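Local coordinates for alpha-glucosidase (Bacteroides thetaiotaomicron, PDB 5XFM), which hydrolyses glycosidic bonds as a bifunctional beta-L-arabinopyranosidase and alpha-galactosidase of glycoside hydrolase family 97, at residues F320-Y326 and M544-V550; D332-D336 and E372-V376; F359-S363 and E388-L392. The protein carries 1 engineered substitution. All coordinates share one frame; numbering follows the deposited sequence.

Interaction 1: residues F320-Y326 and M544-V550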
loop_
_atom_site.group_PDB
_atom_site.type_symbol
_atom_site.label_atom_id
_atom_site.label_comp_id
_atom_site.label_asym_id
_atom_site.label_seq_id
_atom_site.Cartn_x
_atom_site.Cartn_y
_atom_site.Cartn_z
ATOM N N PHE A 320 -19.726 -0.441 -21.863
ATOM C CA PHE A 320 -20.026 0.201 -20.588
ATOM C C PHE A 320 -18.936 1.216 -20.249
ATOM O O PHE A 320 -19.225 2.318 -19.794
ATOM C CB PHE A 320 -20.173 -0.851 -19.477
ATOM C CG PHE A 320 -20.523 -0.276 -18.133
ATOM C CD1 PHE A 320 -21.533 0.661 -18.005
ATOM C CD2 PHE A 320 -19.848 -0.680 -16.995
ATOM C CE1 PHE A 320 -21.860 1.190 -16.765
ATOM C CE2 PHE A 320 -20.169 -0.147 -15.752
ATOM C CZ PHE A 320 -21.176 0.790 -15.642
ATOM N N ALA A 321 -17.681 0.844 -20.475
ATOM C CA ALA A 321 -16.574 1.780 -20.283
ATOM C C ALA A 321 -16.754 2.997 -21.179
ATOM O O ALA A 321 -16.595 4.128 -20.738
ATOM C CB ALA A 321 -15.240 1.105 -20.562
ATOM N N SER A 322 -17.105 2.759 -22.438
ATOM C CA SER A 322 -17.338 3.853 -23.374
ATOM C C SER A 322 -18.447 4.788 -22.889
ATOM O O SER A 322 -18.310 6.011 -22.944
ATOM C CB SER A 322 -17.686 3.306 -24.756
ATOM O OG SER A 322 -17.683 4.341 -25.716
ATOM N N ALA A 323 -19.541 4.204 -22.411
ATOM C CA ALA A 323 -20.678 4.968 -21.906
ATOM C C ALA A 323 -20.315 5.750 -20.647
ATOM O O ALA A 323 -20.827 6.842 -20.407
ATOM C CB ALA A 323 -21.856 4.038 -21.629
ATOM N N MET A 324 -19.444 5.170 -19.833
ATOM C CA MET A 324 -18.975 5.822 -18.625
ATOM C C MET A 324 -17.873 6.839 -18.929
ATOM O O MET A 324 -17.518 7.661 -18.085
ATOM C CB MET A 324 -18.481 4.772 -17.628
ATOM C CG MET A 324 -19.595 3.916 -17.059
ATOM S SD MET A 324 -20.775 4.854 -16.069
ATOM C CE MET A 324 -19.712 5.466 -14.760
ATOM N N GLY A 325 -17.329 6.780 -20.141
ATOM C CA GLY A 325 -16.225 7.646 -20.509
ATOM C C GLY A 325 -14.957 7.172 -19.827
ATOM O O GLY A 325 -14.018 7.947 -19.619
ATOM N N TYR A 326 -14.937 5.895 -19.457
ATOM C CA TYR A 326 -13.780 5.324 -18.776
ATOM C C TYR A 326 -12.677 4.991 -19.771
ATOM O O TYR A 326 -12.948 4.613 -20.915
ATOM C CB TYR A 326 -14.173 4.079 -17.974
ATOM C CG TYR A 326 -14.763 4.396 -16.616
ATOM C CD1 TYR A 326 -15.101 5.701 -16.271
ATOM C CD2 TYR A 326 -14.956 3.398 -15.669
ATOM C CE1 TYR A 326 -15.632 5.998 -15.032
ATOM C CE2 TYR A 326 -15.485 3.687 -14.425
ATOM C CZ TYR A 326 -15.820 4.988 -14.113
ATOM O OH TYR A 326 -16.347 5.281 -12.880
ATOM N N MET A 544 -24.181 7.478 -10.446
ATOM C CA MET A 544 -23.499 7.162 -11.692
ATOM C C MET A 544 -22.905 8.415 -12.321
ATOM O O MET A 544 -21.840 8.363 -12.953
ATOM C CB MET A 544 -24.467 6.477 -12.650
ATOM C CG MET A 544 -25.040 5.202 -12.071
ATOM S SD MET A 544 -23.718 4.094 -11.550
ATOM C CE MET A 544 -22.977 3.699 -13.142
ATOM N N ASP A 545 -23.584 9.539 -12.109
ATOM C CA ASP A 545 -23.104 10.838 -12.556
ATOM C C ASP A 545 -21.812 11.183 -11.844
ATOM O O ASP A 545 -20.862 11.649 -12.472
ATOM C CB ASP A 545 -24.147 11.937 -12.325
ATOM C CG ASP A 545 -25.253 11.923 -13.367
ATOM O OD1 ASP A 545 -24.984 11.515 -14.516
ATOM O OD2 ASP A 545 -26.385 12.340 -13.047
ATOM N N PHE A 546 -21.778 10.970 -10.532
ATOM C CA PHE A 546 -20.539 11.185 -9.798
ATOM C C PHE A 546 -19.423 10.299 -10.352
ATOM O O PHE A 546 -18.318 10.777 -10.629
ATOM C CB PHE A 546 -20.705 10.895 -8.309
ATOM C CG PHE A 546 -19.396 10.873 -7.553
ATOM C CD1 PHE A 546 -18.820 12.053 -7.110
ATOM C CD2 PHE A 546 -18.724 9.685 -7.326
ATOM C CE1 PHE A 546 -17.616 12.043 -6.435
ATOM C CE2 PHE A 546 -17.516 9.671 -6.654
ATOM C CZ PHE A 546 -16.965 10.846 -6.206
ATOM N N MET A 547 -19.720 9.008 -10.512
ATOM C CA MET A 547 -18.709 8.044 -10.947
ATOM C C MET A 547 -18.166 8.406 -12.325
ATOM O O MET A 547 -17.043 8.043 -12.672
ATOM C CB MET A 547 -19.268 6.624 -10.944
ATOM C CG MET A 547 -19.487 6.081 -9.545
ATOM S SD MET A 547 -17.994 6.205 -8.544
ATOM C CE MET A 547 -16.897 5.088 -9.410
ATOM N N LYS A 548 -18.970 9.114 -13.111
ATOM C CA LYS A 548 -18.489 9.619 -14.391
ATOM C C LYS A 548 -17.385 10.683 -14.244
ATOM O O LYS A 548 -16.568 10.858 -15.149
ATOM C CB LYS A 548 -19.654 10.174 -15.209
ATOM C CG LYS A 548 -20.415 9.101 -15.978
ATOM C CD LYS A 548 -21.801 9.578 -16.380
ATOM C CE LYS A 548 -22.281 8.883 -17.651
ATOM N NZ LYS A 548 -23.495 8.049 -17.431
ATOM N N ARG A 549 -17.356 11.391 -13.117
ATOM C CA ARG A 549 -16.392 12.481 -12.927
ATOM C C ARG A 549 -15.286 12.164 -11.929
ATOM O O ARG A 549 -14.438 13.016 -11.657
ATOM C CB ARG A 549 -17.103 13.756 -12.467
ATOM C CG ARG A 549 -18.251 14.202 -13.356
ATOM C CD ARG A 549 -18.729 15.601 -12.991
ATOM N NE ARG A 549 -20.185 15.664 -12.873
ATOM C CZ ARG A 549 -20.835 16.070 -11.783
ATOM N NH1 ARG A 549 -20.162 16.467 -10.708
ATOM N NH2 ARG A 549 -22.163 16.085 -11.770
ATOM N N VAL A 550 -15.287 10.952 -11.383
ATOM C CA VAL A 550 -14.319 10.594 -10.346
ATOM C C VAL A 550 -12.855 10.659 -10.819
ATOM O O VAL A 550 -12.502 10.162 -11.891
ATOM C CB VAL A 550 -14.633 9.174 -9.768
ATOM C CG1 VAL A 550 -14.367 8.077 -10.789
ATOM C CG2 VAL A 550 -13.859 8.926 -8.483
#
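Met324 and Met544 meet with both chains bent at chi2 and chi3. Each CG lies beside its own backbone N, and in Met324 the two further bends are -64° and -62°. Two helices of the TIM-barrel-type catalytic domain of this family 97 hydrolase pack here, 311-324 and 541-549. Their short segments cross nearly at right angles, with axes 10.9 Å apart. The side chains of Met324 and Met544 also cross at about a right angle, and Met324 SD lies 3.8 Å from Met544 CE. The end of Met324 reaches further along the second helix. Its CE touches Met547 CB at 4.0 Å and also rests against Lys548 CG. Phe320 closes one side of this group, with Met544 CE at the edge of its ring. One face of the same ring carries Met324 CG, so the ring backs the methionine from within its own helix. The aliphatic part of Lys548 lies across the end of the first helix, and its CE comes 3.7 Å from Ala323 O. That helix stops in a Schellman motif. Gly325, with positive phi, is the C-prime residue; Tyr326 N bonds to Ala321 O, and Gly325 N makes a weak bond to Ser322 O. After the glycine, the end of the Tyr326 side chain reaches the second helix. Around the contact, Leu536 of helix 535-538 touches Phe320, Met544 and Lys548, and Thr298 of strand 295-299 touches Phe320 and Tyr326. The one hydrogen bond between the segments runs from Tyr326 OH to Met547 O, 2.9 Å long. The carbonyl oxygen sits at the edge of the tyrosine ring, while the hydroxyl stands above the carbonyl plane, 48° out of it.

Interaction 2: residues D332-D336 and E372-V376; sequences DNWWD and EQGPV
A turn running into the start of helix 335-338 meets a loop of the TIM-barrel-type domain here, beyond the C-terminal ends of neighbouring parallel strands 328-331 and 357-363. Residues 332-335 form the turn, a type II beta turn, with Trp334 at the N-cap position. The loop, 372-376, lies between strand 357-363 and helix 382-395. The indole of Trp334 lies flat against this loop. Gln373 CA stands over its six-membered ring, 3.7 Å from the centroid and 10° off the normal, a CH-pi contact. Gln373 CB covers the same indole near CE2 and CZ2. The backbone of Trp334 is held as well: its N donates to Gly374 O at 2.9 Å, tilted 23° from the carbonyl plane. Arg338 adds a cation-pi contact to the indole. With an alanine in place of Trp334 the backbone bond could remain, but Gln373 would probably lose the flat surface under its CA and Arg338 its aromatic partner. Trp335 takes the other end of the loop. Its CG sits between the backbone N and the carbonyl carbon (chi1 68°), and Pro375 CD lies 3.3 Å from Trp335 NE1 and packs beside CE2. The NE1 of this indole is bonded to Trp361 O in strand 357-363. Pro375 follows a cis peptide bond. Asp336 points its carboxylate at that bond, with OD1 3.0 Å from Gly374 C, and its CB packs against Pro375 CB. Gly374 suits the site, since a beta carbon there would run into Asp336 OD1. The side chain of Gln373 is about 8 Å from the bound calcium ion. At the far end a water donates to Asp336 OD2 at 2.6 Å and makes a weak bond with Val376 N.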
loop_
_atom_site.group_PDB
_atom_site.type_symbol
_atom_site.label_atom_id
_atom_site.label_comp_id
_atom_site.label_asym_id
_atom_site.label_seq_id
_atom_site.Cartn_x
_atom_site.Cartn_y
_atom_site.Cartn_z
ATOM N N ASP A 332 -10.099 -10.269 -17.241
ATOM C CA ASP A 332 -9.489 -11.007 -16.134
ATOM C C ASP A 332 -9.091 -12.430 -16.540
ATOM O O ASP A 332 -8.981 -12.728 -17.729
ATOM C CB ASP A 332 -10.443 -11.030 -14.939
ATOM C CG ASP A 332 -9.715 -10.900 -13.598
ATOM O OD1 ASP A 332 -9.098 -11.876 -13.116
ATOM O OD2 ASP A 332 -9.775 -9.796 -13.022
ATOM N N ASN A 333 -8.869 -13.301 -15.552
ATOM C CA ASN A 333 -8.367 -14.660 -15.793
ATOM C C ASN A 333 -9.207 -15.505 -16.765
ATOM O O ASN A 333 -10.380 -15.218 -16.972
ATOM C CB ASN A 333 -8.253 -15.414 -14.466
ATOM C CG ASN A 333 -9.573 -15.474 -13.705
ATOM O OD1 ASN A 333 -10.647 -15.240 -14.260
ATOM N ND2 ASN A 333 -9.491 -15.807 -12.429
ATOM N N TRP A 334 -8.564 -16.529 -17.336
ATOM C CA TRP A 334 -9.101 -17.484 -18.323
ATOM C C TRP A 334 -9.206 -16.971 -19.764
ATOM O O TRP A 334 -9.599 -17.736 -20.649
ATOM C CB TRP A 334 -10.488 -18.016 -17.921
ATOM C CG TRP A 334 -10.529 -18.766 -16.635
ATOM C CD1 TRP A 334 -11.165 -18.387 -15.486
ATOM C CD2 TRP A 334 -9.897 -20.017 -16.350
ATOM N NE1 TRP A 334 -10.979 -19.333 -14.510
ATOM C CE2 TRP A 334 -10.201 -20.342 -15.012
ATOM C CE3 TRP A 334 -9.106 -20.895 -17.095
ATOM C CZ2 TRP A 334 -9.743 -21.509 -14.403
ATOM C CZ3 TRP A 334 -8.648 -22.055 -16.487
ATOM C CH2 TRP A 334 -8.967 -22.350 -15.152
ATOM N N TRP A 335 -8.868 -15.712 -20.019
ATOM C CA TRP A 335 -9.130 -15.142 -21.348
ATOM C C TRP A 335 -8.345 -15.817 -22.476
ATOM O O TRP A 335 -8.828 -15.912 -23.608
ATOM C CB TRP A 335 -8.850 -13.633 -21.367
ATOM C CG TRP A 335 -7.409 -13.231 -21.221
ATOM C CD1 TRP A 335 -6.791 -12.803 -20.079
ATOM C CD2 TRP A 335 -6.413 -13.178 -22.257
ATOM N NE1 TRP A 335 -5.475 -12.508 -20.336
ATOM C CE2 TRP A 335 -5.218 -12.730 -21.663
ATOM C CE3 TRP A 335 -6.415 -13.480 -23.621
ATOM C CZ2 TRP A 335 -4.038 -12.574 -22.386
ATOM C CZ3 TRP A 335 -5.242 -13.330 -24.338
ATOM C CH2 TRP A 335 -4.069 -12.880 -23.719
ATOM N N ASP A 336 -7.147 -16.302 -22.174
ATOM C CA ASP A 336 -6.313 -16.885 -23.220
ATOM C C ASP A 336 -6.882 -18.196 -23.727
ATOM O O ASP A 336 -6.604 -18.610 -24.848
ATOM C CB ASP A 336 -4.894 -17.120 -22.714
ATOM C CG ASP A 336 -4.841 -18.189 -21.649
ATOM O OD1 ASP A 336 -5.611 -18.078 -20.676
ATOM O OD2 ASP A 336 -4.066 -19.157 -21.799
ATOM N N GLU A 372 -4.150 -22.812 -12.265
ATOM C CA GLU A 372 -4.458 -23.227 -13.635
ATOM C C GLU A 372 -4.976 -22.073 -14.464
ATOM O O GLU A 372 -4.776 -22.022 -15.675
ATOM C CB GLU A 372 -5.453 -24.379 -13.672
ATOM C CG GLU A 372 -4.772 -25.726 -13.417
ATOM C CD GLU A 372 -5.724 -26.909 -13.398
ATOM O OE1 GLU A 372 -5.497 -27.863 -14.174
ATOM O OE2 GLU A 372 -6.678 -26.901 -12.592
ATOM N N GLN A 373 -5.681 -21.160 -13.809
ATOM C CA GLN A 373 -6.197 -19.975 -14.497
ATOM C C GLN A 373 -5.144 -19.186 -15.335
ATOM O O GLN A 373 -4.077 -18.786 -14.865
ATOM C CB GLN A 373 -6.931 -19.086 -13.486
ATOM C CG GLN A 373 -6.887 -19.482 -12.025
ATOM C CD GLN A 373 -7.421 -18.326 -11.211
ATOM O OE1 GLN A 373 -8.428 -17.671 -11.559
ATOM N NE2 GLN A 373 -6.841 -18.158 -10.050
ATOM N N GLY A 374 -5.473 -18.979 -16.607
ATOM C CA GLY A 374 -4.481 -18.524 -17.556
ATOM C C GLY A 374 -4.698 -17.102 -18.009
ATOM O O GLY A 374 -5.699 -16.485 -17.662
ATOM N N PRO A 375 -3.751 -16.581 -18.800
ATOM C CA PRO A 375 -2.592 -17.376 -19.228
ATOM C C PRO A 375 -1.526 -17.560 -18.138
ATOM O O PRO A 375 -1.186 -16.605 -17.437
ATOM C CB PRO A 375 -2.030 -16.564 -20.398
ATOM C CG PRO A 375 -2.490 -15.171 -20.156
ATOM C CD PRO A 375 -3.786 -15.245 -19.414
ATOM N N VAL A 376 -1.022 -18.789 -18.012
ATOM C CA VAL A 376 0.082 -19.109 -17.109
ATOM C C VAL A 376 1.365 -19.263 -17.927
ATOM O O VAL A 376 1.300 -19.490 -19.137
ATOM C CB VAL A 376 -0.167 -20.411 -16.294
ATOM C CG1 VAL A 376 -1.224 -20.194 -15.208
ATOM C CG2 VAL A 376 -0.547 -21.572 -17.214
HETATM O O HOH W 1 -3.041 -20.761 -20.071
#

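Interaction 3: residues F359-S363 and E388-L392; sequences FLWYS and EMKWL
Glu388 comes first in the helical segment 388-392, and its side chain points at Tyr362 of the strand. Its CG is anti to the backbone N (chi1 -168°) and the chain bends at chi2. This brings the side chain to the hydroxyl end of the tyrosine ring, with Glu388 CG 3.5 Å from Tyr362 CE2. The spacing of the tyrosine hydroxyl and Glu388 OE2 in the model is too short to be trusted as a bond. The acid has other polar partners: OE1 forms a salt bridge with Arg378, and OE2 is hydrogen-bonded to His341. Trp391, one helical turn on, meets the strand with CZ3 of its six-membered ring. This atom lies 3.8 Å from Tyr362 OH, which sits at the indole edge, and 4.4 Å from Leu360 CD1. His341 also meets this indole. Leu392 follows and comes at the tyrosine from the opposite direction, its CD1 3.1 Å from Tyr362 OH. Its other neighbours include Ile400 of the next strand. Leu360 and Tyr362, two apart in the strand, thus face the helix from the same side. The short segments run nearly antiparallel, at 160°, with axes 11.9 Å apart. Strand 357-363, helix 382-395 and strand 399-403 form a beta-alpha-beta unit, the repeating element of a TIM barrel.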
loop_
_atom_site.group_PDB
_atom_site.type_symbol
_atom_site.label_atom_id
_atom_site.label_comp_id
_atom_site.label_asym_id
_atom_site.label_seq_id
_atom_site.Cartn_x
_atom_site.Cartn_y
_atom_site.Cartn_z
ATOM N N PHE A 359 -6.559 -3.627 -20.281
ATOM C CA PHE A 359 -5.594 -4.274 -19.402
ATOM C C PHE A 359 -5.859 -5.764 -19.483
ATOM O O PHE A 359 -7.020 -6.185 -19.462
ATOM C CB PHE A 359 -5.731 -3.796 -17.959
ATOM C CG PHE A 359 -4.980 -2.541 -17.650
ATOM C CD1 PHE A 359 -5.298 -1.354 -18.286
ATOM C CD2 PHE A 359 -3.996 -2.529 -16.668
ATOM C CE1 PHE A 359 -4.630 -0.191 -17.981
ATOM C CE2 PHE A 359 -3.323 -1.362 -16.355
ATOM C CZ PHE A 359 -3.638 -0.194 -17.011
ATOM N N LEU A 360 -4.807 -6.564 -19.591
ATOM C CA LEU A 360 -4.981 -8.012 -19.615
ATOM C C LEU A 360 -4.365 -8.693 -18.393
ATOM O O LEU A 360 -3.283 -8.304 -17.924
ATOM C CB LEU A 360 -4.394 -8.603 -20.898
ATOM C CG LEU A 360 -5.057 -8.135 -22.194
ATOM C CD1 LEU A 360 -4.484 -8.877 -23.393
ATOM C CD2 LEU A 360 -6.565 -8.324 -22.110
ATOM N N TRP A 361 -5.090 -9.692 -17.882
ATOM C CA TRP A 361 -4.689 -10.507 -16.734
ATOM C C TRP A 361 -3.660 -11.566 -17.112
ATOM O O TRP A 361 -3.813 -12.273 -18.113
ATOM C CB TRP A 361 -5.917 -11.194 -16.116
ATOM C CG TRP A 361 -5.674 -11.879 -14.787
ATOM C CD1 TRP A 361 -5.917 -11.360 -13.542
ATOM C CD2 TRP A 361 -5.183 -13.214 -14.570
ATOM N NE1 TRP A 361 -5.592 -12.279 -12.569
ATOM C CE2 TRP A 361 -5.140 -13.423 -13.173
ATOM C CE3 TRP A 361 -4.768 -14.244 -15.416
ATOM C CZ2 TRP A 361 -4.703 -14.621 -12.611
ATOM C CZ3 TRP A 361 -4.329 -15.427 -14.856
ATOM C CH2 TRP A 361 -4.299 -15.607 -13.467
ATOM N N TYR A 362 -2.600 -11.655 -16.317
ATOM C CA TYR A 362 -1.632 -12.742 -16.432
ATOM C C TYR A 362 -1.329 -13.330 -15.068
ATOM O O TYR A 362 -1.340 -12.612 -14.070
ATOM C CB TYR A 362 -0.332 -12.249 -17.084
ATOM C CG TYR A 362 -0.402 -12.085 -18.585
ATOM C CD1 TYR A 362 -0.992 -10.964 -19.154
ATOM C CD2 TYR A 362 0.131 -13.051 -19.435
ATOM C CE1 TYR A 362 -1.059 -10.813 -20.530
ATOM C CE2 TYR A 362 0.067 -12.909 -20.811
ATOM C CZ TYR A 362 -0.530 -11.789 -21.350
ATOM O OH TYR A 362 -0.596 -11.642 -22.714
ATOM N N SER A 363 -1.042 -14.628 -15.012
ATOM C CA SER A 363 -0.450 -15.184 -13.803
ATOM C C SER A 363 1.057 -14.997 -13.881
ATOM O O SER A 363 1.667 -15.223 -14.931
ATOM C CB SER A 363 -0.794 -16.664 -13.615
ATOM O OG SER A 363 -0.330 -17.131 -12.349
ATOM N N GLU A 388 5.734 -12.242 -25.360
ATOM C CA GLU A 388 4.374 -11.885 -25.000
ATOM C C GLU A 388 4.157 -10.387 -25.073
ATOM O O GLU A 388 3.214 -9.928 -25.710
ATOM C CB GLU A 388 4.051 -12.393 -23.597
ATOM C CG GLU A 388 2.582 -12.320 -23.229
ATOM C CD GLU A 388 1.743 -13.363 -23.940
ATOM O OE1 GLU A 388 2.310 -14.372 -24.414
ATOM O OE2 GLU A 388 0.513 -13.172 -24.018
ATOM N N MET A 389 5.070 -9.632 -24.467
ATOM C CA MET A 389 4.950 -8.181 -24.349
ATOM C C MET A 389 5.113 -7.470 -25.694
ATOM O O MET A 389 4.549 -6.396 -25.916
ATOM C CB MET A 389 5.972 -7.655 -23.336
ATOM C CG MET A 389 5.568 -7.871 -21.877
ATOM S SD MET A 389 6.831 -7.392 -20.659
ATOM C CE MET A 389 6.012 -7.870 -19.136
ATOM N N LYS A 390 5.912 -8.061 -26.575
ATOM C CA LYS A 390 5.989 -7.621 -27.964
ATOM C C LYS A 390 4.621 -7.756 -28.623
ATOM O O LYS A 390 4.157 -6.835 -29.311
ATOM C CB LYS A 390 7.032 -8.435 -28.737
ATOM C CG LYS A 390 7.206 -7.995 -30.178
ATOM C CD LYS A 390 8.612 -7.463 -30.421
ATOM C CE LYS A 390 8.929 -7.371 -31.914
ATOM N NZ LYS A 390 8.751 -8.664 -32.634
ATOM N N TRP A 391 3.993 -8.919 -28.437
ATOM C CA TRP A 391 2.630 -9.107 -28.948
ATOM C C TRP A 391 1.667 -8.052 -28.371
ATOM O O TRP A 391 0.930 -7.394 -29.120
ATOM C CB TRP A 391 2.122 -10.519 -28.643
ATOM C CG TRP A 391 0.691 -10.762 -29.038
ATOM C CD1 TRP A 391 0.211 -10.944 -30.307
ATOM C CD2 TRP A 391 -0.443 -10.876 -28.163
ATOM N NE1 TRP A 391 -1.151 -11.150 -30.274
ATOM C CE2 TRP A 391 -1.576 -11.117 -28.971
ATOM C CE3 TRP A 391 -0.611 -10.798 -26.779
ATOM C CZ2 TRP A 391 -2.854 -11.273 -28.437
ATOM C CZ3 TRP A 391 -1.881 -10.952 -26.245
ATOM C CH2 TRP A 391 -2.986 -11.187 -27.074
ATOM N N LEU A 392 1.691 -7.885 -27.047
ATOM C CA LEU A 392 0.830 -6.911 -26.371
ATOM C C LEU A 392 0.987 -5.527 -26.967
ATOM O O LEU A 392 -0.006 -4.881 -27.311
ATOM C CB LEU A 392 1.127 -6.837 -24.862
ATOM C CG LEU A 392 0.552 -7.830 -23.836
ATOM C CD1 LEU A 392 0.701 -9.246 -24.256
ATOM C CD2 LEU A 392 1.201 -7.660 -22.483
#

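How the interactions relate
All three contacts are mainly buried and lie in the catalytic domain, but they join different parts of it. Interaction 1 packs two helices whose segments are 218 residues apart in sequence; methionines dominate, with one hydrogen bond. Its centre is 26 to 27 Å from the other two. Interactions 2 and 3 are neighbours, with centres 11 Å apart, and their segments alternate along the chain. Strand 357-363 connects them, and its Ser363 N probably gives a bond to Pro375 O. Interaction 2 sets a turn and helix start against a loop, rich in backbone and indole contacts. Interaction 3 is strand against helix, with a buried carboxylate, paired with Arg378 and His341, beside aromatic and leucine side chains.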